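Local coordinates for protein 5'-nucleotidase SurE (Aquifex aeolicus, PDB 2WQK) that probably acts as a metal-dependent nucleotidase, removing phosphate from nucleoside 5'-monophosphates with the help of one divalent cation per subunit, at residues S91-G96 with I133-I138; I123-F128 with L160-P165; E170-I175 with G224-T229. All coordinates share one frame; numbering follows the deposited sequence. Where two conformers were deposited one is given.

The three contacts follow one mixed sheet outward from the metal site. Contact 1 holds the site itself: Asn94 binds a sodium ion together with Asp10 and Ser40, beside a sulfate. Contact 2 is centred about 8 Å from contact 1 and joins it through strand pairing, with Asn94 N 2.9 Å from Phe125 O; its Ser126 side chain lies about 7 Å from the sodium. Contact 3, centred about 10 Å from contact 2, continues the sheet to strand 174-177, outermost within this chain, and lies away from the annotated sites. Strands 158-165 and 225-232 connect the two, with Asn161 O 2.9 Å from Thr229 N. Helix 135-152 touches residues of all three contacts.

Contact 1. Residues S91-G96 with I133-I138; sequences SGINEG and IMFEEI. With NA (sodium ion), chain D; SO4 (sulfate ion), chain C.
Ile133 extends its CD1 toward the loop that follows the strand, to 4.4 Å from the backbone N of Gly96, and lays its CG2 over the centre of one face of the Phe135 ring. Phe135, in the first turn of helix 135-152, then carries most of the contact. Its CG, anti to its own carbonyl carbon (chi1 -70°), is sent toward the strand. At the ring edge, near its plane, CD1 meets CG2 of Ile93 at 3.9 Å and CE1 lies 3.9 Å from Asn94 O. In the conformer given, CG of Glu95 lies 3.8 Å from CZ of Phe135. No hydrogen bond spans the interface; the helix of a beta-alpha-beta unit packs here mainly through apolar atoms against the C-terminal end of strand 88-94, where the metal site lies. The CB of Asn94 leaves the strand on the side away from the helix; its OD1 binds the sodium ion at 2.3 Å, and its ND2 donates to Gly96 O at 2.9 Å, which limits rotation of the amide. One turn further along, Ile138 places CG2 3.9 Å from CD1 of Ile93, the residue that follows a cis peptide bond.

Contact 2. Residues I123-F128 with L160-P165; sequences IAFSAF and LNVNIP
Val162 packs its side chain against three consecutive residues of the neighbouring strand 123-128. Its CB lies 3.3 Å from Ala124 O and also meets CD1 of Phe125 at 3.8 Å. From there the side chain forks. CG1, anti to the backbone N (chi1 -179°), rests against the same Phe125 CD1, whereas CG2 turns toward Ile123, meets its CG2 at 3.7 Å and lies equally near, at 3.7 Å, to Ala124 O. That Ile123 methyl also covers one face of the Phe125 ring, offset toward the rim, and Ile164 CD1 approaches the ring at its edge. Helix 135-152 packs on this apolar side through Cys142, Ile138 and Val141.

The backbones supply a regular parallel ladder of five hydrogen bonds, in which Ala124, Ser126 and Phe128 each donate to the second strand and Val162 and Ile164 donate back. The bond from Ala124 N to Leu160 O is nearly straight (173° at the hydrogen).

The other face carries the polar Ser126, Asn161 and Asn163 beside Ala124, Phe128 and Pro165. A water is gripped three times: it accepts from Ser126 OG at 2.7 Å, donates to Asn161 OD1 at 2.7 Å and donates to Val162 O at 2.8 Å. Asn98 ND2 bonds to Ser126 OG, its backbone O takes Asn161 ND2 and its backbone N gives to Asn163 OD1. Its ND2 also reaches the sulfate, probably from the crystallisation liquor, consistent with a second-shell role for Asn98 and its partners. Asn163 OD1 additionally packs on Ser126 CB at 3.5 Å. Six parallel pairs in register, with a helix between the strands in sequence and packed on their apolar face, are characteristic of the beta-alpha-beta crossover of a Rossmann-like alpha/beta fold.

Contact 3. Residues E170-I175 with G224-T229; sequences EEIKGI and GYVSVT
Val226 N donates to Gly174 O at 2.9 Å, and Tyr225 CA adds a minor, bent CA-H...O contact to the same oxygen (127° at the hydrogen). Strand 174-177, outermost within this chain, here pairs in parallel with strand 225-232 of the mixed sheet, at a bridge with the CA atoms of Ile175 and Val226 4.5 Å apart. One step back, Lys173 N donates to Gly224 O at 2.9 Å in a nearly straight bond (173°). Gly224, with positive phi, is the C-prime residue of the Schellman motif that ends helix 217-222. Lys173 CB sits over one face of the Tyr225 ring as a CH-pi contact, 3.9 Å from the ring centroid and offset toward the rim. The lysine chain is extended beyond CG (chi2 -166°), which brings CD to 4.0 Å from Tyr225 CZ. Lys173 NZ bonds to Asn223 O and weakly to a water that lies 3.1 Å from Tyr225 OH. An alanine in place of Tyr225 would probably leave Lys173 CB and CD without their ring partner and the water without its hydroxyl mate. On the apolar side, Ile172 CG2 meets Val226 CG2, Ile175 CG1 lies 3.9 Å from Val226 CB, and Ile175 CG2 touches Val228 CG2 at 3.7 Å.

Contact 1. Residues S91-G96 with I133-I138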
ATOM      1  N   SER A  91      -6.614  23.901   2.090  1.00 10.13           N
ATOM      2  CA  SER A  91      -6.605  22.478   1.829  1.00 10.25           C
ATOM      3  C   SER A  91      -8.030  21.962   1.743  1.00 10.29           C
ATOM      4  O   SER A  91      -8.808  22.158   2.659  1.00 11.65           O
ATOM      5  CB  SER A  91      -5.890  21.768   3.001  1.00 11.18           C
ATOM      6  OG  SER A  91      -5.761  20.401   2.748  1.00 12.64           O
ATOM      7  N   GLY A  92      -8.358  21.348   0.623  1.00  9.66           N
ATOM      8  CA  GLY A  92      -9.713  20.847   0.385  1.00 10.94           C
ATOM      9  C   GLY A  92     -10.188  21.216  -1.011  1.00 10.99           C
ATOM     10  O   GLY A  92      -9.373  21.517  -1.889  1.00 12.06           O
ATOM     11  N   ILE A  93     -11.508  21.145  -1.237  1.00 12.04           N
ATOM     12  CA  ILE A  93     -12.529  20.674  -0.330  1.00 12.36           C
ATOM     13  C   ILE A  93     -12.530  19.182  -0.284  1.00 11.56           C
ATOM     14  O   ILE A  93     -12.652  18.511  -1.303  1.00 12.82           O
ATOM     15  CB  ILE A  93     -13.942  21.100  -0.812  1.00 12.41           C
ATOM     16  CG1 ILE A  93     -14.031  22.622  -0.943  1.00 13.26           C
ATOM     17  CG2 ILE A  93     -15.033  20.536   0.136  1.00 13.52           C
ATOM     18  CD1 ILE A  93     -15.075  23.107  -1.988  1.00 14.42           C
ATOM     19  N   ASN A  94     -12.365  18.634   0.926  1.00 11.57           N
ATOM     20  CA  ASN A  94     -12.346  17.195   1.076  1.00 12.50           C
ATOM     21  C   ASN A  94     -13.657  16.533   0.709  1.00 13.61           C
ATOM     22  O   ASN A  94     -14.702  17.062   0.993  1.00 14.11           O
ATOM     23  CB  ASN A  94     -11.998  16.775   2.521  1.00 12.55           C
ATOM     24  CG  ASN A  94     -11.560  15.300   2.611  1.00 13.15           C
ATOM     25  OD1 ASN A  94     -10.682  14.863   1.866  1.00 13.80           O
ATOM     26  ND2 ASN A  94     -12.192  14.536   3.537  1.00 14.64           N
ATOM     27  N   GLU A  95     -13.533  15.345   0.131  1.00 15.40           N
ATOM     28  CA  GLU A  95     -14.671  14.504  -0.167  0.70 17.17           C
ATOM     29  C   GLU A  95     -14.996  13.733   1.121  1.00 18.32           C
ATOM     30  O   GLU A  95     -14.582  12.566   1.307  1.00 21.80           O
ATOM     31  CB  GLU A  95     -14.332  13.528  -1.290  0.70 17.87           C
ATOM     32  CG  GLU A  95     -13.896  14.133  -2.592  0.70 20.98           C
ATOM     33  CD  GLU A  95     -13.375  13.070  -3.562  0.70 25.11           C
ATOM     34  OE1 GLU A  95     -13.004  11.939  -3.110  0.70 29.47           O
ATOM     35  OE2 GLU A  95     -13.351  13.361  -4.770  0.70 24.75           O
ATOM     36  N   GLY A  96     -15.644  14.407   2.037  1.00 16.77           N
ATOM     37  CA  GLY A  96     -16.146  13.835   3.266  1.00 15.74           C
ATOM     38  C   GLY A  96     -15.700  14.699   4.426  1.00 14.70           C
ATOM     39  O   GLY A  96     -14.815  15.555   4.278  1.00 14.10           O
ATOM     40  N   ILE A 133     -22.302  15.086  -3.507  1.00 23.47           N
ATOM     41  CA  ILE A 133     -21.857  16.292  -2.844  1.00 21.02           C
ATOM     42  C   ILE A 133     -21.817  17.467  -3.829  1.00 19.30           C
ATOM     43  O   ILE A 133     -21.169  17.392  -4.895  1.00 20.08           O
ATOM     44  CB  ILE A 133     -20.475  16.088  -2.208  1.00 20.49           C
ATOM     45  CG1 ILE A 133     -20.555  14.991  -1.129  1.00 21.68           C
ATOM     46  CG2 ILE A 133     -19.984  17.416  -1.608  1.00 20.26           C
ATOM     47  CD1 ILE A 133     -19.225  14.606  -0.513  1.00 24.68           C
ATOM     48  N   MET A 134     -22.443  18.554  -3.416  1.00 17.83           N
ATOM     49  CA  MET A 134     -22.533  19.775  -4.238  1.00 18.58           C
ATOM     50  C   MET A 134     -21.305  20.683  -4.014  1.00 16.96           C
ATOM     51  O   MET A 134     -21.392  21.736  -3.372  1.00 17.60           O
ATOM     52  CB  MET A 134     -23.814  20.524  -3.903  1.00 19.94           C
ATOM     53  CG  MET A 134     -25.085  19.726  -4.282  1.00 22.64           C
ATOM     54  SD  MET A 134     -26.624  20.575  -3.857  1.00 26.57           S
ATOM     55  CE  MET A 134     -26.734  20.185  -2.115  1.00 26.28           C
ATOM     56  N   PHE A 135     -20.157  20.260  -4.540  1.00 16.62           N
ATOM     57  CA  PHE A 135     -18.904  20.987  -4.302  1.00 16.00           C
ATOM     58  C   PHE A 135     -18.947  22.435  -4.777  1.00 16.20           C
ATOM     59  O   PHE A 135     -18.343  23.280  -4.167  1.00 16.35           O
ATOM     60  CB  PHE A 135     -17.747  20.256  -4.953  1.00 16.08           C
ATOM     61  CG  PHE A 135     -17.412  18.965  -4.281  1.00 16.12           C
ATOM     62  CD1 PHE A 135     -16.715  18.960  -3.059  1.00 17.07           C
ATOM     63  CD2 PHE A 135     -17.755  17.754  -4.851  1.00 17.46           C
ATOM     64  CE1 PHE A 135     -16.442  17.762  -2.445  1.00 17.74           C
ATOM     65  CE2 PHE A 135     -17.434  16.556  -4.233  1.00 18.67           C
ATOM     66  CZ  PHE A 135     -16.772  16.580  -3.034  1.00 18.21           C
ATOM     67  N   GLU A 136     -19.651  22.730  -5.886  1.00 17.09           N
ATOM     68  CA  GLU A 136     -19.711  24.125  -6.320  1.00 17.96           C
ATOM     69  C   GLU A 136     -20.527  25.013  -5.408  1.00 17.81           C
ATOM     70  O   GLU A 136     -20.180  26.180  -5.244  1.00 19.01           O
ATOM     71  CB  GLU A 136     -20.216  24.247  -7.757  1.00 18.91           C
ATOM     72  CG  GLU A 136     -19.311  23.560  -8.720  1.00 21.30           C
ATOM     73  CD  GLU A 136     -19.712  23.790 -10.166  1.00 27.82           C
ATOM     74  OE1 GLU A 136     -20.814  24.304 -10.404  1.00 32.71           O
ATOM     75  OE2 GLU A 136     -18.910  23.447 -11.038  1.00 31.40           O
ATOM     76  N   GLU A 137     -21.596  24.475  -4.810  1.00 17.45           N
ATOM     77  CA  GLU A 137     -22.333  25.202  -3.804  1.00 18.28           C
ATOM     78  C   GLU A 137     -21.472  25.415  -2.558  1.00 17.60           C
ATOM     79  O   GLU A 137     -21.437  26.490  -1.998  1.00 17.62           O
ATOM     80  CB  GLU A 137     -23.610  24.467  -3.404  1.00 18.85           C
ATOM     81  CG  GLU A 137     -24.640  24.322  -4.555  1.00 20.21           C
ATOM     82  CD  GLU A 137     -25.208  25.643  -4.980  1.00 24.35           C
ATOM     83  OE1 GLU A 137     -25.503  26.493  -4.140  1.00 23.65           O
ATOM     84  OE2 GLU A 137     -25.381  25.835  -6.201  1.00 32.33           O
ATOM     85  N   ILE A 138     -20.786  24.363  -2.134  1.00 17.05           N
ATOM     86  CA  ILE A 138     -19.923  24.454  -0.958  1.00 16.02           C
ATOM     87  C   ILE A 138     -18.814  25.486  -1.151  1.00 15.29           C
ATOM     88  O   ILE A 138     -18.473  26.235  -0.216  1.00 15.06           O
ATOM     89  CB  ILE A 138     -19.350  23.061  -0.589  1.00 15.95           C
ATOM     90  CG1 ILE A 138     -20.478  22.195  -0.024  1.00 17.86           C
ATOM     91  CG2 ILE A 138     -18.172  23.153   0.420  1.00 16.41           C
ATOM     92  CD1 ILE A 138     -20.144  20.708   0.124  1.00 20.22           C
TER
HETATM   93 NA    NA D 254      -9.971  12.669   1.595  1.00 16.70          NA
HETATM   94  S   SO4 C 252      -8.771  13.078   4.440  1.00 15.81           S
HETATM   95  O1  SO4 C 252     -10.088  12.461   4.288  1.00 19.01           O
HETATM   96  O2  SO4 C 252      -8.190  13.213   3.066  1.00 17.97           O
HETATM   97  O3  SO4 C 252      -8.878  14.388   4.972  1.00 12.87           O
HETATM   98  O4  SO4 C 252      -7.855  12.242   5.279  1.00 16.67           O
HETATM   99  O   HOH W   1     -12.094  11.477   1.853  1.00 26.37           O

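Contact 2. Residues I123-F128 with L160-P165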
ATOM      1  N   ILE A 123      -6.252  27.165   6.328  1.00  9.51           N
ATOM      2  CA  ILE A 123      -7.627  26.705   6.507  1.00  9.12           C
ATOM      3  C   ILE A 123      -7.815  25.403   5.759  1.00  9.01           C
ATOM      4  O   ILE A 123      -7.369  25.261   4.617  1.00  9.26           O
ATOM      5  CB  ILE A 123      -8.657  27.720   5.906  1.00  9.02           C
ATOM      6  CG1 ILE A 123      -8.404  29.135   6.388  1.00 10.72           C
ATOM      7  CG2 ILE A 123     -10.040  27.274   6.205  1.00 11.13           C
ATOM      8  CD1 ILE A 123      -9.308  30.201   5.686  1.00 12.23           C
ATOM      9  N   ALA A 124      -8.458  24.457   6.442  1.00  9.55           N
ATOM     10  CA  ALA A 124      -8.892  23.164   5.857  1.00  9.77           C
ATOM     11  C   ALA A 124     -10.414  23.254   5.611  1.00  9.42           C
ATOM     12  O   ALA A 124     -11.123  23.755   6.495  1.00 10.48           O
ATOM     13  CB  ALA A 124      -8.619  21.985   6.820  1.00 10.96           C
ATOM     14  N   PHE A 125     -10.883  22.734   4.459  1.00  9.98           N
ATOM     15  CA  PHE A 125     -12.310  22.701   4.153  1.00  9.99           C
ATOM     16  C   PHE A 125     -12.680  21.262   3.812  1.00 10.50           C
ATOM     17  O   PHE A 125     -12.030  20.627   2.966  1.00 11.20           O
ATOM     18  CB  PHE A 125     -12.568  23.531   2.884  1.00 10.37           C
ATOM     19  CG  PHE A 125     -12.265  25.015   3.030  1.00 11.26           C
ATOM     20  CD1 PHE A 125     -13.161  25.852   3.684  1.00 12.97           C
ATOM     21  CD2 PHE A 125     -11.141  25.585   2.454  1.00 12.44           C
ATOM     22  CE1 PHE A 125     -12.910  27.217   3.797  1.00 14.05           C
ATOM     23  CE2 PHE A 125     -10.903  26.961   2.564  1.00 14.54           C
ATOM     24  CZ  PHE A 125     -11.775  27.749   3.222  1.00 14.19           C
ATOM     25  N   SER A 126     -13.762  20.787   4.431  1.00 11.12           N
ATOM     26  CA  SER A 126     -14.287  19.437   4.207  1.00 11.71           C
ATOM     27  C   SER A 126     -15.805  19.498   4.057  1.00 12.22           C
ATOM     28  O   SER A 126     -16.449  20.291   4.721  1.00 12.99           O
ATOM     29  CB  SER A 126     -13.927  18.539   5.401  1.00 11.23           C
ATOM     30  OG  SER A 126     -12.524  18.483   5.543  1.00 11.88           O
ATOM     31  N   ALA A 127     -16.324  18.648   3.161  1.00 13.29           N
ATOM     32  CA  ALA A 127     -17.766  18.506   2.902  1.00 13.96           C
ATOM     33  C   ALA A 127     -18.410  17.457   3.825  1.00 15.42           C
ATOM     34  O   ALA A 127     -17.981  16.301   3.828  1.00 16.29           O
ATOM     35  CB  ALA A 127     -17.988  18.090   1.422  1.00 13.89           C
ATOM     36  N   PHE A 128     -19.456  17.861   4.533  1.00 16.75           N
ATOM     37  CA  PHE A 128     -20.226  16.952   5.380  1.00 17.92           C
ATOM     38  C   PHE A 128     -21.345  16.391   4.529  1.00 20.75           C
ATOM     39  O   PHE A 128     -22.449  16.963   4.439  1.00 22.52           O
ATOM     40  CB  PHE A 128     -20.777  17.660   6.609  1.00 18.27           C
ATOM     41  CG  PHE A 128     -21.638  16.768   7.490  1.00 19.05           C
ATOM     42  CD1 PHE A 128     -21.049  15.751   8.245  1.00 18.75           C
ATOM     43  CD2 PHE A 128     -22.996  16.983   7.611  1.00 19.42           C
ATOM     44  CE1 PHE A 128     -21.767  14.955   9.076  1.00 21.13           C
ATOM     45  CE2 PHE A 128     -23.744  16.181   8.459  1.00 20.00           C
ATOM     46  CZ  PHE A 128     -23.129  15.170   9.185  1.00 20.09           C
ATOM     47  N   LEU A 160      -7.549  26.994  10.954  1.00  9.74           N
ATOM     48  CA  LEU A 160      -8.982  26.740  10.968  1.00 10.19           C
ATOM     49  C   LEU A 160      -9.345  25.419  10.291  1.00  9.57           C
ATOM     50  O   LEU A 160      -8.862  25.113   9.221  1.00 10.63           O
ATOM     51  CB  LEU A 160      -9.743  27.888  10.284  1.00 10.42           C
ATOM     52  CG  LEU A 160      -9.480  29.275  10.853  1.00 11.27           C
ATOM     53  CD1 LEU A 160     -10.311  30.313  10.040  1.00 14.18           C
ATOM     54  CD2 LEU A 160      -9.769  29.390  12.343  1.00 13.36           C
ATOM     55  N   ASN A 161     -10.293  24.727  10.916  1.00  9.79           N
ATOM     56  CA  ASN A 161     -10.875  23.515  10.401  1.00  8.88           C
ATOM     57  C   ASN A 161     -12.353  23.719  10.099  1.00 10.23           C
ATOM     58  O   ASN A 161     -13.118  24.002  11.002  1.00 10.76           O
ATOM     59  CB  ASN A 161     -10.734  22.327  11.353  1.00  9.44           C
ATOM     60  CG  ASN A 161     -11.138  21.048  10.682  1.00 10.59           C
ATOM     61  OD1 ASN A 161     -10.745  20.791   9.522  1.00 11.54           O
ATOM     62  ND2 ASN A 161     -11.970  20.237  11.375  1.00 11.99           N
ATOM     63  N   VAL A 162     -12.687  23.729   8.795  1.00 10.18           N
ATOM     64  CA  VAL A 162     -14.051  24.115   8.361  1.00 10.88           C
ATOM     65  C   VAL A 162     -14.750  22.922   7.754  1.00 10.78           C
ATOM     66  O   VAL A 162     -14.174  22.239   6.895  1.00 11.29           O
ATOM     67  CB  VAL A 162     -13.985  25.270   7.335  1.00 10.27           C
ATOM     68  CG1 VAL A 162     -15.402  25.692   6.901  1.00 12.30           C
ATOM     69  CG2 VAL A 162     -13.209  26.465   7.910  1.00 12.90           C
ATOM     70  N   ASN A 163     -15.982  22.643   8.220  1.00 11.81           N
ATOM     71  CA  ASN A 163     -16.818  21.600   7.611  1.00 11.16           C
ATOM     72  C   ASN A 163     -18.098  22.278   7.132  1.00 12.29           C
ATOM     73  O   ASN A 163     -18.682  23.086   7.873  1.00 12.08           O
ATOM     74  CB  ASN A 163     -17.157  20.486   8.606  1.00 11.88           C
ATOM     75  CG  ASN A 163     -15.986  19.529   8.799  1.00 11.79           C
ATOM     76  OD1 ASN A 163     -15.961  18.442   8.204  1.00 13.10           O
ATOM     77  ND2 ASN A 163     -14.996  19.943   9.653  1.00 12.65           N
ATOM     78  N   ILE A 164     -18.518  21.910   5.927  1.00 12.32           N
ATOM     79  CA  ILE A 164     -19.700  22.540   5.306  1.00 13.26           C
ATOM     80  C   ILE A 164     -20.731  21.480   4.986  1.00 14.35           C
ATOM     81  O   ILE A 164     -20.428  20.509   4.324  1.00 15.86           O
ATOM     82  CB  ILE A 164     -19.336  23.277   4.000  1.00 13.45           C
ATOM     83  CG1 ILE A 164     -18.133  24.213   4.173  1.00 14.19           C
ATOM     84  CG2 ILE A 164     -20.562  24.015   3.421  1.00 14.27           C
ATOM     85  CD1 ILE A 164     -16.748  23.522   3.841  1.00 17.13           C
ATOM     86  N   PRO A 165     -21.975  21.678   5.451  1.00 15.66           N
ATOM     87  CA  PRO A 165     -23.055  20.761   5.074  1.00 16.26           C
ATOM     88  C   PRO A 165     -23.290  20.673   3.565  1.00 16.96           C
ATOM     89  O   PRO A 165     -23.081  21.647   2.848  1.00 17.69           O
ATOM     90  CB  PRO A 165     -24.302  21.416   5.700  1.00 17.79           C
ATOM     91  CG  PRO A 165     -23.902  22.373   6.636  1.00 18.78           C
ATOM     92  CD  PRO A 165     -22.445  22.747   6.334  1.00 15.44           C
TER
HETATM   93  O   HOH W   2     -11.897  20.565   7.096  1.00 12.73           O

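Contact 3. Residues E170-I175 with G224-T229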
ATOM      1  N   GLU A 170     -27.886  28.777  -0.610  1.00 23.70           N
ATOM      2  CA  GLU A 170     -28.955  29.554  -0.002  1.00 24.74           C
ATOM      3  C   GLU A 170     -29.661  28.846   1.147  1.00 23.99           C
ATOM      4  O   GLU A 170     -30.408  29.496   1.916  1.00 25.36           O
ATOM      5  CB  GLU A 170     -29.965  29.967  -1.086  1.00 25.81           C
ATOM      6  CG  GLU A 170     -29.314  30.807  -2.187  1.00 28.80           C
ATOM      7  CD  GLU A 170     -28.584  29.978  -3.278  1.00 30.62           C
ATOM      8  OE1 GLU A 170     -28.634  28.716  -3.289  0.50 27.52           O
ATOM      9  OE2 GLU A 170     -27.960  30.622  -4.149  0.50 32.71           O
ATOM     10  N   GLU A 171     -29.463  27.530   1.258  1.00 21.90           N
ATOM     11  CA  GLU A 171     -30.042  26.739   2.334  1.00 22.49           C
ATOM     12  C   GLU A 171     -29.120  26.620   3.565  1.00 22.21           C
ATOM     13  O   GLU A 171     -29.554  26.151   4.596  1.00 22.16           O
ATOM     14  CB  GLU A 171     -30.368  25.326   1.852  1.00 22.98           C
ATOM     15  CG  GLU A 171     -31.537  25.239   0.849  1.00 24.62           C
ATOM     16  CD  GLU A 171     -32.883  25.619   1.464  1.00 29.71           C
ATOM     17  OE1 GLU A 171     -33.024  25.709   2.710  1.00 32.36           O
ATOM     18  OE2 GLU A 171     -33.824  25.823   0.671  1.00 33.83           O
ATOM     19  N   ILE A 172     -27.863  27.035   3.440  1.00 22.28           N
ATOM     20  CA  ILE A 172     -26.957  27.023   4.612  1.00 21.72           C
ATOM     21  C   ILE A 172     -27.526  28.006   5.636  1.00 21.84           C
ATOM     22  O   ILE A 172     -27.852  29.160   5.287  1.00 22.60           O
ATOM     23  CB  ILE A 172     -25.536  27.466   4.210  1.00 22.30           C
ATOM     24  CG1 ILE A 172     -24.901  26.444   3.269  1.00 23.18           C
ATOM     25  CG2 ILE A 172     -24.655  27.715   5.472  1.00 21.93           C
ATOM     26  CD1 ILE A 172     -24.366  25.154   3.952  1.00 24.54           C
ATOM     27  N   LYS A 173     -27.641  27.577   6.891  1.00 20.98           N
ATOM     28  CA  LYS A 173     -28.303  28.396   7.885  1.00 21.72           C
ATOM     29  C   LYS A 173     -27.436  29.520   8.421  1.00 21.69           C
ATOM     30  O   LYS A 173     -27.946  30.534   8.912  1.00 24.25           O
ATOM     31  CB  LYS A 173     -28.840  27.558   9.039  1.00 21.79           C
ATOM     32  CG  LYS A 173     -29.849  26.518   8.673  1.00 24.27           C
ATOM     33  CD  LYS A 173     -30.522  26.020   9.943  1.00 28.08           C
ATOM     34  CE  LYS A 173     -31.314  24.765   9.740  1.00 30.45           C
ATOM     35  NZ  LYS A 173     -31.378  24.096  11.077  1.00 31.83           N
ATOM     36  N   GLY A 174     -26.116  29.322   8.376  1.00 20.30           N
ATOM     37  CA  GLY A 174     -25.222  30.309   8.898  1.00 19.04           C
ATOM     38  C   GLY A 174     -23.885  29.618   9.113  1.00 18.03           C
ATOM     39  O   GLY A 174     -23.719  28.460   8.745  1.00 18.42           O
ATOM     40  N   ILE A 175     -22.988  30.381   9.700  1.00 16.61           N
ATOM     41  CA  ILE A 175     -21.629  29.911  10.053  1.00 16.02           C
ATOM     42  C   ILE A 175     -21.510  30.045  11.561  1.00 15.90           C
ATOM     43  O   ILE A 175     -21.800  31.104  12.132  1.00 17.27           O
ATOM     44  CB  ILE A 175     -20.550  30.774   9.333  1.00 17.55           C
ATOM     45  CG1 ILE A 175     -20.719  30.707   7.794  1.00 18.35           C
ATOM     46  CG2 ILE A 175     -19.095  30.381   9.751  1.00 17.63           C
ATOM     47  CD1 ILE A 175     -19.798  31.626   7.039  1.00 21.58           C
ATOM     48  N   GLY A 224     -27.245  22.053   9.824  1.00 18.35           N
ATOM     49  CA  GLY A 224     -27.255  22.903   8.635  1.00 17.68           C
ATOM     50  C   GLY A 224     -26.435  24.172   8.695  1.00 18.04           C
ATOM     51  O   GLY A 224     -26.581  25.056   7.866  1.00 17.54           O
ATOM     52  N   TYR A 225     -25.501  24.235   9.652  1.00 17.18           N
ATOM     53  CA  TYR A 225     -24.593  25.353   9.771  1.00 16.72           C
ATOM     54  C   TYR A 225     -23.175  24.908   9.344  1.00 15.58           C
ATOM     55  O   TYR A 225     -22.773  23.761   9.560  1.00 16.18           O
ATOM     56  CB  TYR A 225     -24.491  25.800  11.220  1.00 17.52           C
ATOM     57  CG  TYR A 225     -25.769  26.352  11.774  1.00 19.01           C
ATOM     58  CD1 TYR A 225     -26.056  27.684  11.644  1.00 20.42           C
ATOM     59  CD2 TYR A 225     -26.628  25.538  12.474  1.00 19.70           C
ATOM     60  CE1 TYR A 225     -27.268  28.214  12.170  1.00 20.99           C
ATOM     61  CE2 TYR A 225     -27.813  26.037  12.994  1.00 21.70           C
ATOM     62  CZ  TYR A 225     -28.112  27.371  12.845  1.00 20.23           C
ATOM     63  OH  TYR A 225     -29.318  27.837  13.368  1.00 26.00           O
ATOM     64  N   VAL A 226     -22.419  25.855   8.813  1.00 14.25           N
ATOM     65  CA  VAL A 226     -20.978  25.677   8.628  1.00 13.81           C
ATOM     66  C   VAL A 226     -20.340  25.682  10.016  1.00 12.61           C
ATOM     67  O   VAL A 226     -20.719  26.469  10.897  1.00 14.10           O
ATOM     68  CB  VAL A 226     -20.376  26.803   7.786  1.00 13.33           C
ATOM     69  CG1 VAL A 226     -18.852  26.646   7.673  1.00 15.38           C
ATOM     70  CG2 VAL A 226     -21.028  26.785   6.398  1.00 16.96           C
ATOM     71  N   SER A 227     -19.388  24.756  10.215  1.00 13.08           N
ATOM     72  CA  SER A 227     -18.580  24.699  11.421  1.00 12.34           C
ATOM     73  C   SER A 227     -17.190  25.239  11.130  1.00 12.12           C
ATOM     74  O   SER A 227     -16.540  24.751  10.212  1.00 12.04           O
ATOM     75  CB  SER A 227     -18.416  23.235  11.838  1.00 12.83           C
ATOM     76  OG  SER A 227     -17.396  23.080  12.806  1.00 13.29           O
ATOM     77  N   VAL A 228     -16.730  26.166  11.966  1.00 10.94           N
ATOM     78  CA  VAL A 228     -15.339  26.638  11.900  1.00 11.64           C
ATOM     79  C   VAL A 228     -14.726  26.449  13.290  1.00 10.92           C
ATOM     80  O   VAL A 228     -15.118  27.119  14.226  1.00 11.25           O
ATOM     81  CB  VAL A 228     -15.237  28.122  11.488  1.00 13.11           C
ATOM     82  CG1 VAL A 228     -13.771  28.536  11.429  1.00 12.42           C
ATOM     83  CG2 VAL A 228     -15.995  28.434  10.155  1.00 14.41           C
ATOM     84  N   THR A 229     -13.747  25.526  13.402  1.00 10.51           N
ATOM     85  CA  THR A 229     -13.083  25.265  14.673  1.00 10.53           C
ATOM     86  C   THR A 229     -11.640  25.803  14.593  1.00 10.61           C
ATOM     87  O   THR A 229     -10.902  25.430  13.687  1.00 11.06           O
ATOM     88  CB  THR A 229     -12.975  23.760  14.958  1.00 12.07           C
ATOM     89  OG1 THR A 229     -14.274  23.154  14.895  1.00 12.26           O
ATOM     90  CG2 THR A 229     -12.296  23.488  16.340  1.00 11.98           C
TER
HETATM   91  O   HOH W   3     -31.122  25.463  14.164  1.00 38.58           O